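Local coordinates for protein paenibacillus xanthan lyase (Paenibacillus, PDB 6F2P) that probably catalyses the eliminative release of terminal mannosyl residues from the side chains of xanthan, at residues D453-G458 and T697-G702; G470-T475 and S479-K484; V693-Q698 and V735-S740. All blocks are in the same frame, centred on the assembly; numbering follows the deposited sequence.

Contact 1 of 3, residues D453-G458 and T697-G702; sequences DKSWAG and TQSNVG. With CA (calcium ion), chain J.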
loop_
_atom_site.group_PDB
_atom_site.type_symbol
_atom_site.label_atom_id
_atom_site.label_comp_id
_atom_site.label_asym_id
_atom_site.label_seq_id
_atom_site.Cartn_x
_atom_site.Cartn_y
_atom_site.Cartn_z
ATOM N N ASP A 453 4.355 -7.358 -13.264
ATOM C CA ASP A 453 5.390 -8.145 -12.615
ATOM C C ASP A 453 6.256 -7.244 -11.717
ATOM O O ASP A 453 7.378 -7.611 -11.344
ATOM C CB ASP A 453 6.233 -8.886 -13.657
ATOM C CG ASP A 453 6.957 -7.944 -14.609
ATOM O OD1 ASP A 453 6.647 -6.731 -14.636
ATOM O OD2 ASP A 453 7.843 -8.422 -15.340
ATOM N N LYS A 454 5.724 -6.064 -11.379
ATOM C CA LYS A 454 6.426 -5.106 -10.516
ATOM C C LYS A 454 5.693 -4.891 -9.191
ATOM O O LYS A 454 4.497 -4.615 -9.168
ATOM C CB LYS A 454 6.611 -3.753 -11.220
ATOM C CG LYS A 454 7.325 -3.803 -12.562
ATOM C CD LYS A 454 8.743 -4.317 -12.455
ATOM C CE LYS A 454 9.455 -4.239 -13.800
ATOM N NZ LYS A 454 10.844 -4.800 -13.743
ATOM N N SER A 455 6.426 -5.003 -8.090
ATOM C CA SER A 455 5.850 -4.883 -6.757
ATOM C C SER A 455 5.952 -3.473 -6.184
ATOM O O SER A 455 5.291 -3.150 -5.195
ATOM C CB SER A 455 6.547 -5.850 -5.807
ATOM O OG SER A 455 7.947 -5.625 -5.825
ATOM N N TRP A 456 6.791 -2.641 -6.794
ATOM C CA TRP A 456 7.022 -1.295 -6.289
ATOM C C TRP A 456 5.847 -0.405 -6.657
ATOM O O TRP A 456 5.840 0.247 -7.699
ATOM C CB TRP A 456 8.313 -0.717 -6.877
ATOM C CG TRP A 456 9.088 0.262 -6.007
ATOM C CD1 TRP A 456 10.400 0.150 -5.640
ATOM C CD2 TRP A 456 8.619 1.502 -5.429
ATOM N NE1 TRP A 456 10.777 1.225 -4.870
ATOM C CE2 TRP A 456 9.707 2.070 -4.724
ATOM C CE3 TRP A 456 7.394 2.180 -5.439
ATOM C CZ2 TRP A 456 9.607 3.282 -4.034
ATOM C CZ3 TRP A 456 7.293 3.387 -4.751
ATOM C CH2 TRP A 456 8.398 3.927 -4.057
ATOM N N ALA A 457 4.844 -0.384 -5.795
ATOM C CA ALA A 457 3.777 0.592 -5.911
ATOM C C ALA A 457 3.338 0.960 -4.503
ATOM O O ALA A 457 3.055 0.090 -3.684
ATOM C CB ALA A 457 2.622 0.032 -6.705
ATOM N N GLY A 458 3.300 2.252 -4.216
ATOM C CA GLY A 458 2.894 2.711 -2.907
ATOM C C GLY A 458 3.563 4.029 -2.588
ATOM O O GLY A 458 3.861 4.815 -3.494
ATOM N N THR A 697 7.141 -2.195 -1.752
ATOM C CA THR A 697 7.120 -3.498 -2.416
ATOM C C THR A 697 6.282 -4.463 -1.601
ATOM O O THR A 697 5.790 -5.461 -2.128
ATOM C CB THR A 697 8.531 -4.109 -2.582
ATOM O OG1 THR A 697 9.009 -4.585 -1.315
ATOM C CG2 THR A 697 9.506 -3.094 -3.144
ATOM N N GLN A 698 6.137 -4.159 -0.313
ATOM C CA GLN A 698 5.392 -4.994 0.633
ATOM C C GLN A 698 5.921 -6.425 0.705
ATOM O O GLN A 698 5.213 -7.325 1.154
ATOM C CB GLN A 698 3.890 -5.013 0.306
ATOM C CG GLN A 698 3.251 -3.641 0.172
ATOM C CD GLN A 698 1.733 -3.706 0.131
ATOM O OE1 GLN A 698 1.126 -4.561 0.766
ATOM N NE2 GLN A 698 1.115 -2.793 -0.610
ATOM N N SER A 699 7.159 -6.636 0.266
ATOM C CA SER A 699 7.710 -7.989 0.221
ATOM C C SER A 699 9.123 -8.079 0.800
ATOM O O SER A 699 9.812 -9.086 0.648
ATOM C CB SER A 699 7.639 -8.559 -1.200
ATOM O OG SER A 699 8.411 -7.793 -2.106
ATOM N N ASN A 700 9.543 -7.009 1.461
ATOM C CA ASN A 700 10.747 -7.014 2.273
ATOM C C ASN A 700 10.383 -7.606 3.633
ATOM O O ASN A 700 9.573 -7.028 4.370
ATOM C CB ASN A 700 11.244 -5.580 2.441
ATOM C CG ASN A 700 12.601 -5.493 3.130
ATOM O OD1 ASN A 700 13.062 -6.438 3.756
ATOM N ND2 ASN A 700 13.236 -4.342 3.020
ATOM N N VAL A 701 10.959 -8.760 3.965
ATOM C CA VAL A 701 10.660 -9.413 5.243
ATOM C C VAL A 701 11.732 -9.126 6.283
ATOM O O VAL A 701 11.691 -9.656 7.393
ATOM C CB VAL A 701 10.547 -10.936 5.099
ATOM C CG1 VAL A 701 9.478 -11.302 4.087
ATOM C CG2 VAL A 701 11.881 -11.512 4.702
ATOM N N GLY A 702 12.699 -8.292 5.915
ATOM C CA GLY A 702 13.792 -7.955 6.805
ATOM C C GLY A 702 13.740 -6.504 7.230
ATOM O O GLY A 702 12.711 -6.026 7.713
HETATM CA CA CA J . -1.042 -5.623 1.399
HETATM O O HOH W 1 9.513 -7.875 -4.877
HETATM O O HOH W 2 2.665 -0.211 -1.219
HETATM O O HOH W 3 -2.447 -7.901 0.822
HETATM O O HOH W 4 -2.263 -5.437 -1.206
HETATM O O HOH W 5 0.960 -7.538 1.060
#
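Thr697 packs its side chain against Ser455 and Trp456, beginning at CB, which lies 3.6 Å from Ser455 OG. The chain then splits: with chi1 at 74° the hydroxyl stands between the backbone N and the carbonyl carbon, leaving CG2 beside the N and turned to the Trp456 side. That methyl lies 4.2 Å from Trp456 CD1, approaching the indole obliquely. The other branch, OG1, stays within its own loop. It takes the N-H of Ser699 at 3.2 Å from Ser699 N, with an angle of 160° at the hydrogen, which makes an ST turn, while its own bond to a carboxylate runs to Asp695.

The backbones also meet. Thr697 CA directs its hydrogen at Ser455 O, 3.3 Å away and nearly straight at 166°; the same carbonyl accepts from Arg390. A water joins Ser455 OG, at 2.9 Å, to Ser699 OG, so the two hydroxyls are linked without touching. Gln698 passes alongside the patch: its OE1 binds a calcium ion at 2.5 Å, whose other ligands here are three waters, and its NE2 bonds to Ser368 O and to a water that also lies beside Ala457 O.

Trp456, the centre of an inverse gamma turn, is anchored through NE1 to Phe661 O, and its side chain also lies on Pro696. The segment then enters strand 457-462, an outermost strand of the nine-stranded sheet of the super-sandwich domain, whose neighbour is strand 466-474. Across the contact, residues 697-702 form the loop that leads from strand 688-694 to strand 703-708, that is, from one sheet of the C-terminal sandwich to the other.

Contact 2 of 3, residues G470-T475 and S479-K484; sequences GMELHT and SLTAKK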
loop_
_atom_site.group_PDB
_atom_site.type_symbol
_atom_site.label_atom_id
_atom_site.label_comp_id
_atom_site.label_asym_id
_atom_site.label_seq_id
_atom_site.Cartn_x
_atom_site.Cartn_y
_atom_site.Cartn_z
ATOM N N GLY A 470 4.945 6.347 -5.601
ATOM C CA GLY A 470 5.661 5.895 -6.767
ATOM C C GLY A 470 5.100 4.614 -7.328
ATOM O O GLY A 470 4.470 3.817 -6.621
ATOM N N MET A 471 5.351 4.418 -8.617
ATOM C CA MET A 471 4.945 3.217 -9.315
ATOM C C MET A 471 5.994 2.861 -10.346
ATOM O O MET A 471 6.336 3.681 -11.200
ATOM C CB MET A 471 3.617 3.469 -10.023
ATOM C CG MET A 471 3.162 2.353 -10.931
ATOM S SD MET A 471 1.560 2.731 -11.667
ATOM C CE MET A 471 1.367 1.309 -12.749
ATOM N N GLU A 472 6.525 1.647 -10.264
ATOM C CA GLU A 472 7.273 1.106 -11.386
ATOM C C GLU A 472 6.279 0.492 -12.373
ATOM O O GLU A 472 5.757 -0.607 -12.165
ATOM C CB GLU A 472 8.306 0.076 -10.940
ATOM C CG GLU A 472 9.192 -0.405 -12.080
ATOM C CD GLU A 472 10.411 -1.166 -11.595
ATOM O OE1 GLU A 472 10.393 -1.642 -10.439
ATOM O OE2 GLU A 472 11.387 -1.286 -12.367
ATOM N N LEU A 473 5.992 1.233 -13.433
ATOM C CA LEU A 473 5.086 0.764 -14.458
ATOM C C LEU A 473 5.736 -0.328 -15.286
ATOM O O LEU A 473 6.909 -0.239 -15.630
ATOM C CB LEU A 473 4.696 1.924 -15.371
ATOM C CG LEU A 473 3.944 1.519 -16.640
ATOM C CD1 LEU A 473 2.611 0.872 -16.285
ATOM C CD2 LEU A 473 3.730 2.716 -17.555
ATOM N N HIS A 474 4.975 -1.369 -15.583
ATOM C CA HIS A 474 5.328 -2.290 -16.652
ATOM C C HIS A 474 4.046 -2.765 -17.308
ATOM O O HIS A 474 3.406 -3.698 -16.819
ATOM C CB HIS A 474 6.100 -3.493 -16.132
ATOM C CG HIS A 474 6.519 -4.434 -17.221
ATOM N ND1 HIS A 474 6.896 -5.739 -16.974
ATOM C CD2 HIS A 474 6.618 -4.258 -18.557
ATOM C CE1 HIS A 474 7.207 -6.324 -18.118
ATOM N NE2 HIS A 474 7.044 -5.451 -19.095
ATOM N N THR A 475 3.669 -2.098 -18.395
ATOM C CA THR A 475 2.454 -2.410 -19.138
ATOM C C THR A 475 2.374 -3.900 -19.438
ATOM O O THR A 475 3.350 -4.489 -19.909
ATOM C CB THR A 475 2.411 -1.620 -20.460
ATOM O OG1 THR A 475 2.730 -0.244 -20.204
ATOM C CG2 THR A 475 1.027 -1.701 -21.086
ATOM N N SER A 479 6.655 -4.259 -23.542
ATOM C CA SER A 479 7.970 -4.165 -22.926
ATOM C C SER A 479 8.020 -2.894 -22.091
ATOM O O SER A 479 8.815 -2.790 -21.150
ATOM C CB SER A 479 9.078 -4.145 -23.974
ATOM O OG SER A 479 9.011 -2.968 -24.762
ATOM N N LEU A 480 7.157 -1.940 -22.450
ATOM C CA LEU A 480 7.137 -0.616 -21.842
ATOM C C LEU A 480 7.267 -0.691 -20.340
ATOM O O LEU A 480 6.583 -1.474 -19.682
ATOM C CB LEU A 480 5.861 0.156 -22.209
ATOM C CG LEU A 480 5.765 1.536 -21.542
ATOM C CD1 LEU A 480 6.968 2.410 -21.894
ATOM C CD2 LEU A 480 4.471 2.266 -21.875
ATOM N N THR A 481 8.173 0.114 -19.804
ATOM C CA THR A 481 8.368 0.181 -18.370
ATOM C C THR A 481 8.796 1.594 -17.997
ATOM O O THR A 481 9.365 2.318 -18.818
ATOM C CB THR A 481 9.405 -0.858 -17.914
ATOM O OG1 THR A 481 9.313 -1.051 -16.499
ATOM C CG2 THR A 481 10.807 -0.420 -18.305
ATOM N N ALA A 482 8.495 2.005 -16.771
ATOM C CA ALA A 482 8.822 3.357 -16.340
ATOM C C ALA A 482 8.796 3.500 -14.828
ATOM O O ALA A 482 8.114 2.742 -14.134
ATOM C CB ALA A 482 7.862 4.339 -16.960
ATOM N N LYS A 483 9.545 4.478 -14.325
ATOM C CA LYS A 483 9.471 4.844 -12.915
ATOM C C LYS A 483 8.832 6.223 -12.758
ATOM O O LYS A 483 9.414 7.258 -13.114
ATOM C CB LYS A 483 10.841 4.760 -12.247
ATOM C CG LYS A 483 11.273 3.332 -12.003
ATOM C CD LYS A 483 12.781 3.177 -11.936
ATOM C CE LYS A 483 13.149 1.722 -11.693
ATOM N NZ LYS A 483 14.609 1.516 -11.510
ATOM N N LYS A 484 7.609 6.213 -12.240
ATOM C CA LYS A 484 6.804 7.415 -12.110
ATOM C C LYS A 484 6.613 7.722 -10.631
ATOM O O LYS A 484 6.240 6.839 -9.844
ATOM C CB LYS A 484 5.447 7.207 -12.788
ATOM C CG LYS A 484 5.554 6.719 -14.219
ATOM C CD LYS A 484 4.237 6.126 -14.735
ATOM C CE LYS A 484 3.112 7.164 -14.753
ATOM N NZ LYS A 484 3.309 8.230 -15.775
HETATM O O HOH W 6 11.048 0.139 -14.841
#
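Met471 pairs with Lys484, and Leu473 with Ala482, as the hydrogen-bonded pairs of an antiparallel beta hairpin whose segments run at 171° to each other. Met471 N gives to Lys484 O at 2.9 Å, and Lys484 N returns a bond to Met471 O. Two residues on, Leu473 O receives two donors: Ala482 N, tilted from the carbonyl plane, and Thr481 OG1 in that plane at 2.7 Å. The hydroxyl gets there because it sits anti to the backbone N, chi1 -164°. On the face with Leu473, its CB packs on Ala482 CB at 4.3 Å.

On the other face Glu472 and Lys483 lie side by side, with Glu472 OE2 3.6 Å from Lys483 CE but the charged atoms too far apart for a salt bridge. Lys483 NZ instead bonds to Ser644 O. The aliphatic stem of Lys484 leaves the pairing to bring its NZ to Thr439, Gly437 and Tyr615. Further out, His474 ND1 bonds to Asp453 OD1, and the CD2 edge of the ring meets Leu480 O in the ring plane. A water spans the Glu472 face, donating to Glu472 OE2 at 2.9 Å and to Thr481 OG1 at 2.7 Å.

Contact 3 of 3, residues V693-Q698 and V735-S740; sequences VSDPTQ and VNVNNS. With CA (calcium ion), chain J.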
loop_
_atom_site.group_PDB
_atom_site.type_symbol
_atom_site.label_atom_id
_atom_site.label_comp_id
_atom_site.label_asym_id
_atom_site.label_seq_id
_atom_site.Cartn_x
_atom_site.Cartn_y
_atom_site.Cartn_z
ATOM N N VAL A 693 9.147 6.344 6.731
ATOM C CA VAL A 693 9.642 5.293 5.842
ATOM C C VAL A 693 8.597 4.214 5.588
ATOM O O VAL A 693 7.860 3.837 6.499
ATOM C CB VAL A 693 10.875 4.604 6.443
ATOM C CG1 VAL A 693 11.528 3.678 5.417
ATOM C CG2 VAL A 693 11.856 5.636 6.930
ATOM N N SER A 694 8.536 3.706 4.361
ATOM C CA SER A 694 7.682 2.558 4.069
ATOM C C SER A 694 8.348 1.674 3.035
ATOM O O SER A 694 9.197 2.132 2.280
ATOM C CB SER A 694 6.321 3.009 3.548
ATOM O OG SER A 694 6.421 3.439 2.204
ATOM N N ASP A 695 7.957 0.406 3.009
ATOM C CA ASP A 695 8.390 -0.530 1.979
ATOM C C ASP A 695 7.249 -0.732 0.977
ATOM O O ASP A 695 6.327 -1.519 1.214
ATOM C CB ASP A 695 8.761 -1.861 2.619
ATOM C CG ASP A 695 8.878 -2.978 1.610
ATOM O OD1 ASP A 695 9.400 -2.721 0.504
ATOM O OD2 ASP A 695 8.434 -4.109 1.921
ATOM N N PRO A 696 7.297 -0.010 -0.148
ATOM C CA PRO A 696 6.174 -0.053 -1.086
ATOM C C PRO A 696 6.075 -1.397 -1.774
ATOM O O PRO A 696 5.016 -1.689 -2.322
ATOM C CB PRO A 696 6.527 1.024 -2.116
ATOM C CG PRO A 696 7.558 1.868 -1.464
ATOM C CD PRO A 696 8.323 0.963 -0.554
ATOM N N THR A 697 7.141 -2.195 -1.752
ATOM C CA THR A 697 7.120 -3.498 -2.416
ATOM C C THR A 697 6.282 -4.463 -1.601
ATOM O O THR A 697 5.790 -5.461 -2.128
ATOM C CB THR A 697 8.531 -4.109 -2.582
ATOM O OG1 THR A 697 9.009 -4.585 -1.315
ATOM C CG2 THR A 697 9.506 -3.094 -3.144
ATOM N N GLN A 698 6.137 -4.159 -0.313
ATOM C CA GLN A 698 5.392 -4.994 0.633
ATOM C C GLN A 698 5.921 -6.425 0.705
ATOM O O GLN A 698 5.213 -7.325 1.154
ATOM C CB GLN A 698 3.890 -5.013 0.306
ATOM C CG GLN A 698 3.251 -3.641 0.172
ATOM C CD GLN A 698 1.733 -3.706 0.131
ATOM O OE1 GLN A 698 1.126 -4.561 0.766
ATOM N NE2 GLN A 698 1.115 -2.793 -0.610
ATOM N N VAL A 735 14.533 0.094 10.214
ATOM C CA VAL A 735 13.121 -0.236 10.339
ATOM C C VAL A 735 12.938 -1.715 10.057
ATOM O O VAL A 735 13.463 -2.219 9.064
ATOM C CB VAL A 735 12.285 0.496 9.283
ATOM C CG1 VAL A 735 10.797 0.333 9.574
ATOM C CG2 VAL A 735 12.672 1.967 9.207
ATOM N N ASN A 736 12.210 -2.417 10.921
ATOM C CA ASN A 736 11.829 -3.794 10.635
ATOM C C ASN A 736 10.492 -3.788 9.900
ATOM O O ASN A 736 9.444 -3.557 10.502
ATOM C CB ASN A 736 11.725 -4.605 11.921
ATOM C CG ASN A 736 11.558 -6.095 11.664
ATOM O OD1 ASN A 736 11.056 -6.513 10.614
ATOM N ND2 ASN A 736 11.968 -6.907 12.633
ATOM N N VAL A 737 10.524 -4.045 8.599
ATOM C CA VAL A 737 9.329 -3.868 7.781
ATOM C C VAL A 737 8.630 -5.175 7.452
ATOM O O VAL A 737 7.828 -5.218 6.532
ATOM C CB VAL A 737 9.648 -3.137 6.455
ATOM C CG1 VAL A 737 10.044 -1.694 6.723
ATOM C CG2 VAL A 737 10.754 -3.866 5.695
ATOM N N ASN A 738 8.941 -6.244 8.177
ATOM C CA ASN A 738 8.286 -7.522 7.915
ATOM C C ASN A 738 6.790 -7.397 8.158
ATOM O O ASN A 738 6.367 -6.798 9.152
ATOM C CB ASN A 738 8.861 -8.641 8.782
ATOM C CG ASN A 738 8.227 -9.992 8.483
ATOM O OD1 ASN A 738 8.079 -10.382 7.324
ATOM N ND2 ASN A 738 7.834 -10.703 9.531
ATOM N N ASN A 739 6.006 -7.941 7.227
ATOM C CA ASN A 739 4.547 -7.854 7.261
ATOM C C ASN A 739 4.007 -6.428 7.368
ATOM O O ASN A 739 2.975 -6.196 8.008
ATOM C CB ASN A 739 3.978 -8.732 8.378
ATOM C CG ASN A 739 4.304 -10.203 8.185
ATOM O OD1 ASN A 739 4.416 -10.686 7.057
ATOM N ND2 ASN A 739 4.457 -10.921 9.289
ATOM N N SER A 740 4.697 -5.485 6.727
ATOM C CA SER A 740 4.344 -4.066 6.818
ATOM C C SER A 740 3.056 -3.733 6.090
ATOM O O SER A 740 2.345 -2.803 6.474
ATOM C CB SER A 740 5.460 -3.188 6.257
ATOM O OG SER A 740 5.538 -3.279 4.844
HETATM CA CA CA J . -1.042 -5.623 1.399
HETATM O O HOH W 7 6.992 -5.267 3.819
HETATM O O HOH W 8 6.059 -0.383 4.604
HETATM O O HOH W 3 -2.447 -7.901 0.822
HETATM O O HOH W 4 -2.263 -5.437 -1.206
HETATM O O HOH W 5 0.960 -7.538 1.060
#
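Inside the C-terminal beta-sandwich, Val693, at the end of strand 688-694, and Asp695 just past it face Val735, near the end of strand 731-736, and Val737 just past that strand, which belongs to the opposing sheet. Val693 CB meets Val735 CG2 at 4.2 Å, a plain apolar contact. Two residues on, Asp695 CB lies 4.1 Å from Val737 CB, so the aspartate packs by its methylene and takes its carboxylate onward; Tyr745 of strand 744-750 also touches Val735, Val737 and Ser740.

Asp695 has CG trans to the backbone N (chi1 165°), and its two oxygens serve different partners. OD1 accepts twice from Thr697: the hydroxyl OG1, 2.6 Å away, uses the syn lone pair of OD1, whereas Thr697 N comes from above the carboxylate plane at 3.2 Å. The second of these makes an Asx turn, set on the type I turn from Asp695 to Gln698. OD2 takes the N-H of Asn700, tying the next stretch of loop to the same carboxylate.

No direct hydrogen bond crosses between the segments; two waters link them instead. One sits 2.7 Å from Asp695 OD2 and also contacts Val737 O and Ser740 OG. A second lies 2.6 Å from Asp695 N, accepting its N-H, and 3.0 Å from Ser740 OG. The Ser740 hydroxyl thus touches both waters, and it is further engaged by Gly742 N.

In residues 735-740, Asn736 OD1 accepts from Asn738 N at 3.2 Å, a second Asx turn, overlapping a type II turn from Val737 to Ser740. Valines packed between opposed sheets, with polar turns and water at the strand ends, make this the margin of a beta-sandwich core.

Following the chain, residues 453-458 come first and lead into strand 457-462. Contact 2 then closes almost at once, a hairpin with a short loop between the next two strands of the same sheet, and lies nested inside the much longer loop that contact 1 closes when residues 697-702 come back to 453-458. Contact 3 opens on residues 693-698, sharing Thr697 and Gln698 with contact 1, and closes at 735-740, so the two loops overlap at that turn, while contacts 2 and 3 stand in series. Contact 1 joins the super-sandwich domain to the C-terminal sandwich, contact 2 stays within the former, and contact 3 bridges the two sheets of the latter.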